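Local coordinates for uncharacterized protein (Bacteroides ovatus, PDB 3P02) that is of unknown function but joins an N-terminal domain of probable immunoglobulin-like (E-set) type to a C-terminal domain built largely of antiparallel beta strands, at residues A[54-59]-A[95-100]; A[80-85]-A[119-124]. All blocks are in the same frame, centred on the assembly; numbering follows the deposited sequence. Where two conformers were deposited one is given.

In the fold
Both interactions belong to the N-terminal part of the chain and meet in one mixed sheet, in which strands 55-61 and 122-130 are antiparallel neighbours. Interaction 1 adds strand 95-98 to the first of these; interaction 2 adds the short strand 83-84 to the second, in parallel. Their centres are 29 Å apart and their nearest atoms about 9 Å, so they do not touch. Along the chain the segments alternate, 54-59, 80-85, 95-100 and 119-124, and the two pairings therefore interlock within a single fold. Interaction 1 lies far out, 32 Å from the chain's centre, whereas interaction 2, at 10 Å, is close to R207 of the following region.

Interaction 1 of 2, residues A[54-59]-A[95-100]; sequences DRLVSF and ELTIPA
The ring of F59 meets L96 across the sheet at its edge, with L96 CB lying in the ring plane 3.7 Å from F59 CE2. L96 CD1 comes obliquely to the same CE2, but this leucine is modelled in two conformers, so the contact is less certain. E95 N also lies at the ring's edge, near its plane, while L107, V43, F15 and V128 add apolar contacts to the phenylalanine from neighbouring strands. A second flat group is the carboxylate of D54, whose OD1 accepts a hydrogen bond from A100 N at 2.9 Å, the donor standing above the carboxylate plane, 37° out of it; a short acidic side chain suits this place just ahead of the strand, where it ties down the chain after P99.

Strands 55-59 and 95-98 are antiparallel. Their backbones join in the hydrogen-bonded pairs R55-I98 and V57-L96, the bond from V57 N to L96 O measuring 2.8 Å. V57, L96 and I98 face strands 36-45, 104-112 and 13-15 of a second sheet, consistent with the beta sandwich of an E-set domain. There the branched residues fit together, V57 CG2 lying 3.6 Å from I98 CD1. R55 shares that face, but its bent chain leads away to a salt bridge with E130 and a bond to Q11 O.

L56, S58, E95 and T97 take the opposite, more exposed face. Chi1 (-173°) sets L56 CG anti to the backbone N, and chi2 (61°) then places CD1 3.4 Å from T97 OG1; the small, partly polar threonine suits this exposed face.

Interaction 2 of 2, residues A[80-85]-A[119-124]; sequences LYFREL and SQKWAL
R83 runs side by side with W122, and its long, flexible chain with a flat charged end suits a place beside an indole. Its CB starts beside the CE3-CZ3 rim of the indole, above the ring plane, 3.7 Å from W122 CZ3. CD comes 3.4 Å from Q120 OE1, and a bend at chi3 (60°) puts NE 3.8 Å from W122 CH2. CZ is 3.6 Å from the same CH2, which sits over the centre of one guanidinium face, although the two planes are turned 40° apart. At the tip NH1 donates a hydrogen bond to Q120 OE1 over 3.1 Å, the oxygen lying in the guanidinium plane while the donor stands above the amide plane. Q120 NE2 donates a nearly straight bond to S119 OG. An alanine at Q120 would probably leave R83 NH1 without this acceptor and its guanidinium freer to turn, though CB would stay over one face of W122.

Strand 83-84 is a short edge strand added in parallel to strand 122-130 of the mixed sheet, with R83 N bonded to K121 O, A123 N to R83 O and L85 N to A123 O, while a water bridges Y81 O and K121 N. K121 reaches past F82, its CE over one ring face and its NZ 5.0 Å from the ring centre in a cation-pi contact, and NZ makes a weak hydrogen bond to L80 O. F74 of helix 65-74 touches L80, Y81 and K121, N70 holds F82 N, V148 and R150 of strand 146-154 pack on A123 and F82, and L61 of strand 55-61 meets E84 and L124.

Interaction 1 of 2, residues A[54-59]-A[95-100]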
loop_
_atom_site.group_PDB
_atom_site.type_symbol
_atom_site.label_atom_id
_atom_site.label_comp_id
_atom_site.label_asym_id
_atom_site.label_seq_id
_atom_site.Cartn_x
_atom_site.Cartn_y
_atom_site.Cartn_z
ATOM N N ASP A 54 9.771 11.396 -36.002
ATOM C CA ASP A 54 9.838 10.446 -34.877
ATOM C C ASP A 54 10.383 11.158 -33.651
ATOM O O ASP A 54 11.258 12.025 -33.773
ATOM C CB ASP A 54 10.705 9.227 -35.211
ATOM C CG ASP A 54 10.099 8.205 -36.154
ATOM O OD1 ASP A 54 8.996 8.470 -36.709
ATOM O OD2 ASP A 54 10.729 7.163 -36.364
ATOM N N ARG A 55 9.825 10.846 -32.479
ATOM C CA ARG A 55 10.237 11.494 -31.228
ATOM C C ARG A 55 11.098 10.559 -30.424
ATOM O O ARG A 55 10.666 9.440 -30.170
ATOM C CB ARG A 55 9.002 11.902 -30.375
ATOM C CG ARG A 55 7.880 12.663 -31.115
ATOM C CD ARG A 55 8.252 14.078 -31.537
ATOM N NE ARG A 55 8.108 15.010 -30.412
ATOM C CZ ARG A 55 7.010 15.715 -30.147
ATOM N NH1 ARG A 55 5.948 15.625 -30.937
ATOM N NH2 ARG A 55 6.973 16.528 -29.100
ATOM N N LEU A 56 12.298 10.997 -30.003
ATOM C CA LEU A 56 13.106 10.181 -29.103
ATOM C C LEU A 56 12.899 10.751 -27.690
ATOM O O LEU A 56 13.307 11.867 -27.356
ATOM C CB LEU A 56 14.580 10.080 -29.514
ATOM C CG LEU A 56 15.458 9.095 -28.698
ATOM C CD1 LEU A 56 14.950 7.645 -28.794
ATOM C CD2 LEU A 56 16.909 9.150 -29.166
ATOM N N VAL A 57 12.179 9.982 -26.884
ATOM C CA VAL A 57 11.756 10.394 -25.558
ATOM C C VAL A 57 12.642 9.780 -24.495
ATOM O O VAL A 57 13.027 8.617 -24.636
ATOM C CB VAL A 57 10.278 9.940 -25.389
ATOM C CG1 VAL A 57 9.675 10.542 -24.151
ATOM C CG2 VAL A 57 9.448 10.341 -26.613
ATOM N N SER A 58 12.986 10.576 -23.462
ATOM C CA SER A 58 13.790 10.080 -22.348
ATOM C C SER A 58 12.974 10.094 -21.068
ATOM O O SER A 58 12.117 10.967 -20.880
ATOM C CB SER A 58 15.079 10.880 -22.173
ATOM O OG SER A 58 14.897 12.091 -21.468
ATOM N N PHE A 59 13.230 9.112 -20.213
ATOM C CA PHE A 59 12.552 8.965 -18.922
ATOM C C PHE A 59 13.600 8.879 -17.864
ATOM O O PHE A 59 14.576 8.136 -18.014
ATOM C CB PHE A 59 11.687 7.702 -18.905
ATOM C CG PHE A 59 10.697 7.641 -20.037
ATOM C CD1 PHE A 59 9.491 8.326 -19.962
ATOM C CD2 PHE A 59 10.951 6.866 -21.159
ATOM C CE1 PHE A 59 8.556 8.236 -20.995
ATOM C CE2 PHE A 59 10.033 6.811 -22.209
ATOM C CZ PHE A 59 8.843 7.499 -22.122
ATOM N N GLU A 95 14.824 5.232 -22.562
ATOM C CA GLU A 95 14.438 5.840 -23.830
ATOM C C GLU A 95 13.431 5.020 -24.580
ATOM O O GLU A 95 13.392 3.797 -24.464
ATOM C CB GLU A 95 15.658 6.047 -24.746
ATOM C CG GLU A 95 16.570 7.175 -24.303
ATOM C CD GLU A 95 17.807 7.339 -25.160
ATOM O OE1 GLU A 95 18.022 6.502 -26.067
ATOM O OE2 GLU A 95 18.559 8.312 -24.932
ATOM N N LEU A 96 12.651 5.731 -25.411
ATOM C CA LEU A 96 11.602 5.189 -26.270
ATOM C C LEU A 96 11.457 6.053 -27.500
ATOM O O LEU A 96 11.549 7.282 -27.395
ATOM C CB LEU A 96 10.254 5.183 -25.512
ATOM C CG LEU A 96 9.746 3.885 -24.869
ATOM C CD1 LEU A 96 10.381 3.638 -23.538
ATOM C CD2 LEU A 96 8.271 4.000 -24.574
ATOM N N THR A 97 11.188 5.429 -28.647
ATOM C CA THR A 97 10.905 6.155 -29.869
ATOM C C THR A 97 9.394 6.130 -30.063
ATOM O O THR A 97 8.771 5.058 -29.965
ATOM C CB THR A 97 11.652 5.562 -31.069
ATOM O OG1 THR A 97 13.041 5.836 -30.892
ATOM C CG2 THR A 97 11.173 6.173 -32.394
ATOM N N ILE A 98 8.791 7.318 -30.246
ATOM C CA ILE A 98 7.377 7.419 -30.570
ATOM C C ILE A 98 7.322 7.758 -32.060
ATOM O O ILE A 98 7.735 8.855 -32.445
ATOM C CB ILE A 98 6.576 8.426 -29.704
ATOM C CG1 ILE A 98 6.759 8.174 -28.193
ATOM C CG2 ILE A 98 5.089 8.402 -30.114
ATOM C CD1 ILE A 98 6.113 9.292 -27.303
ATOM N N PRO A 99 6.877 6.823 -32.920
ATOM C CA PRO A 99 6.842 7.113 -34.369
ATOM C C PRO A 99 5.951 8.294 -34.741
ATOM O O PRO A 99 4.950 8.558 -34.073
ATOM C CB PRO A 99 6.272 5.822 -34.972
ATOM C CG PRO A 99 6.534 4.764 -33.956
ATOM C CD PRO A 99 6.379 5.461 -32.630
ATOM N N ALA A 100 6.293 8.983 -35.857
ATOM C CA ALA A 100 5.460 10.065 -36.376
ATOM C C ALA A 100 4.066 9.493 -36.666
ATOM O O ALA A 100 3.957 8.341 -37.091
ATOM C CB ALA A 100 6.085 10.616 -37.658
#

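Interaction 2 of 2, residues A[80-85]-A[119-124]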
loop_
_atom_site.group_PDB
_atom_site.type_symbol
_atom_site.label_atom_id
_atom_site.label_comp_id
_atom_site.label_asym_id
_atom_site.label_seq_id
_atom_site.Cartn_x
_atom_site.Cartn_y
_atom_site.Cartn_z
ATOM N N LEU A 80 5.506 11.299 7.751
ATOM C CA LEU A 80 4.477 11.053 6.733
ATOM C C LEU A 80 5.040 11.019 5.304
ATOM O O LEU A 80 4.306 10.753 4.354
ATOM C CB LEU A 80 3.452 12.201 6.787
ATOM C CG LEU A 80 2.726 12.483 8.125
ATOM C CD1 LEU A 80 1.598 13.496 7.876
ATOM C CD2 LEU A 80 2.128 11.201 8.710
ATOM N N TYR A 81 6.315 11.362 5.157
ATOM C CA TYR A 81 6.902 11.535 3.820
ATOM C C TYR A 81 7.043 10.254 3.037
ATOM O O TYR A 81 7.363 9.183 3.586
ATOM C CB TYR A 81 8.288 12.164 3.931
ATOM C CG TYR A 81 8.364 13.625 4.330
ATOM C CD1 TYR A 81 7.225 14.330 4.721
ATOM C CD2 TYR A 81 9.573 14.310 4.296
ATOM C CE1 TYR A 81 7.295 15.687 5.067
ATOM C CE2 TYR A 81 9.664 15.643 4.686
ATOM C CZ TYR A 81 8.519 16.336 5.044
ATOM O OH TYR A 81 8.633 17.668 5.380
ATOM N N PHE A 82 6.891 10.408 1.718
ATOM C CA PHE A 82 7.205 9.333 0.785
ATOM C C PHE A 82 8.716 9.254 0.716
ATOM O O PHE A 82 9.399 10.295 0.690
ATOM C CB PHE A 82 6.659 9.640 -0.629
ATOM C CG PHE A 82 5.161 9.671 -0.725
ATOM C CD1 PHE A 82 4.432 8.495 -0.832
ATOM C CD2 PHE A 82 4.479 10.881 -0.768
ATOM C CE1 PHE A 82 3.037 8.529 -0.921
ATOM C CE2 PHE A 82 3.086 10.910 -0.865
ATOM C CZ PHE A 82 2.375 9.739 -0.929
ATOM N N ARG A 83 9.236 8.033 0.669
ATOM C CA ARG A 83 10.659 7.774 0.489
ATOM C C ARG A 83 10.871 7.314 -0.921
ATOM O O ARG A 83 10.017 6.610 -1.464
ATOM C CB ARG A 83 11.127 6.675 1.468
ATOM C CG ARG A 83 10.991 7.099 2.936
ATOM C CD ARG A 83 11.428 6.009 3.893
ATOM N NE ARG A 83 12.830 5.621 3.691
ATOM C CZ ARG A 83 13.445 4.652 4.367
ATOM N NH1 ARG A 83 12.798 3.973 5.306
ATOM N NH2 ARG A 83 14.709 4.353 4.105
ATOM N N GLU A 84 11.994 7.706 -1.534
ATOM C CA GLU A 84 12.271 7.255 -2.886
ATOM C C GLU A 84 12.414 5.741 -2.924
ATOM O O GLU A 84 13.201 5.173 -2.166
ATOM C CB GLU A 84 13.532 7.937 -3.439
ATOM C CG GLU A 84 13.849 7.513 -4.866
ATOM C CD GLU A 84 15.165 8.087 -5.364
ATOM O OE1 GLU A 84 15.395 9.298 -5.166
ATOM O OE2 GLU A 84 15.976 7.325 -5.934
ATOM N N LEU A 85 11.679 5.092 -3.839
ATOM C CA LEU A 85 11.784 3.651 -3.979
ATOM C C LEU A 85 13.210 3.277 -4.457
ATOM O O LEU A 85 13.634 3.751 -5.523
ATOM C CB LEU A 85 10.730 3.163 -5.001
ATOM C CG LEU A 85 10.717 1.647 -5.245
ATOM C CD1 LEU A 85 10.278 0.902 -3.979
ATOM C CD2 LEU A 85 9.778 1.287 -6.399
ATOM N N SER A 119 6.085 -0.955 5.950
ATOM C CA SER A 119 5.753 0.012 6.997
ATOM C C SER A 119 6.067 1.458 6.514
ATOM O O SER A 119 5.704 2.446 7.173
ATOM C CB SER A 119 6.519 -0.278 8.293
ATOM O OG SER A 119 7.901 0.020 8.150
ATOM N N GLN A 120 6.777 1.568 5.368
ATOM C CA GLN A 120 7.191 2.839 4.785
ATOM C C GLN A 120 6.401 3.136 3.538
ATOM O O GLN A 120 5.952 2.201 2.887
ATOM C CB GLN A 120 8.681 2.779 4.427
ATOM C CG GLN A 120 9.565 2.282 5.574
ATOM C CD GLN A 120 9.564 3.250 6.724
ATOM O OE1 GLN A 120 10.038 4.383 6.584
ATOM N NE2 GLN A 120 8.977 2.846 7.878
ATOM N N LYS A 121 6.214 4.425 3.206
ATOM C CA LYS A 121 5.508 4.818 1.973
ATOM C C LYS A 121 6.565 5.064 0.919
ATOM O O LYS A 121 7.370 5.981 1.091
ATOM C CB LYS A 121 4.651 6.098 2.176
ATOM C CG LYS A 121 3.432 5.874 3.052
ATOM C CD LYS A 121 2.406 7.023 2.986
ATOM C CE LYS A 121 3.021 8.328 3.414
ATOM N NZ LYS A 121 2.005 9.351 3.808
ATOM N N TRP A 122 6.595 4.253 -0.130
ATOM C CA TRP A 122 7.613 4.385 -1.167
ATOM C C TRP A 122 7.054 5.060 -2.394
ATOM O O TRP A 122 5.883 4.851 -2.745
ATOM C CB TRP A 122 8.152 2.990 -1.542
ATOM C CG TRP A 122 8.712 2.250 -0.365
ATOM C CD1 TRP A 122 8.083 1.297 0.385
ATOM C CD2 TRP A 122 10.007 2.442 0.223
ATOM N NE1 TRP A 122 8.904 0.887 1.414
ATOM C CE2 TRP A 122 10.096 1.569 1.334
ATOM C CE3 TRP A 122 11.097 3.295 -0.067
ATOM C CZ2 TRP A 122 11.240 1.493 2.134
ATOM C CZ3 TRP A 122 12.234 3.235 0.738
ATOM C CH2 TRP A 122 12.296 2.347 1.827
ATOM N N ALA A 123 7.895 5.795 -3.102
ATOM C CA ALA A 123 7.410 6.415 -4.328
ATOM C C ALA A 123 8.499 6.479 -5.374
ATOM O O ALA A 123 9.670 6.638 -5.060
ATOM C CB ALA A 123 6.858 7.820 -4.036
ATOM N N LEU A 124 8.088 6.405 -6.634
ATOM C CA LEU A 124 8.981 6.477 -7.777
ATOM C C LEU A 124 8.591 7.706 -8.636
ATOM O O LEU A 124 7.547 7.687 -9.302
ATOM C CB LEU A 124 8.905 5.163 -8.593
ATOM C CG LEU A 124 9.711 5.129 -9.887
ATOM C CD1 LEU A 124 11.225 5.351 -9.626
ATOM C CD2 LEU A 124 9.456 3.816 -10.662
HETATM O O HOH W 1 7.523 6.334 4.625
#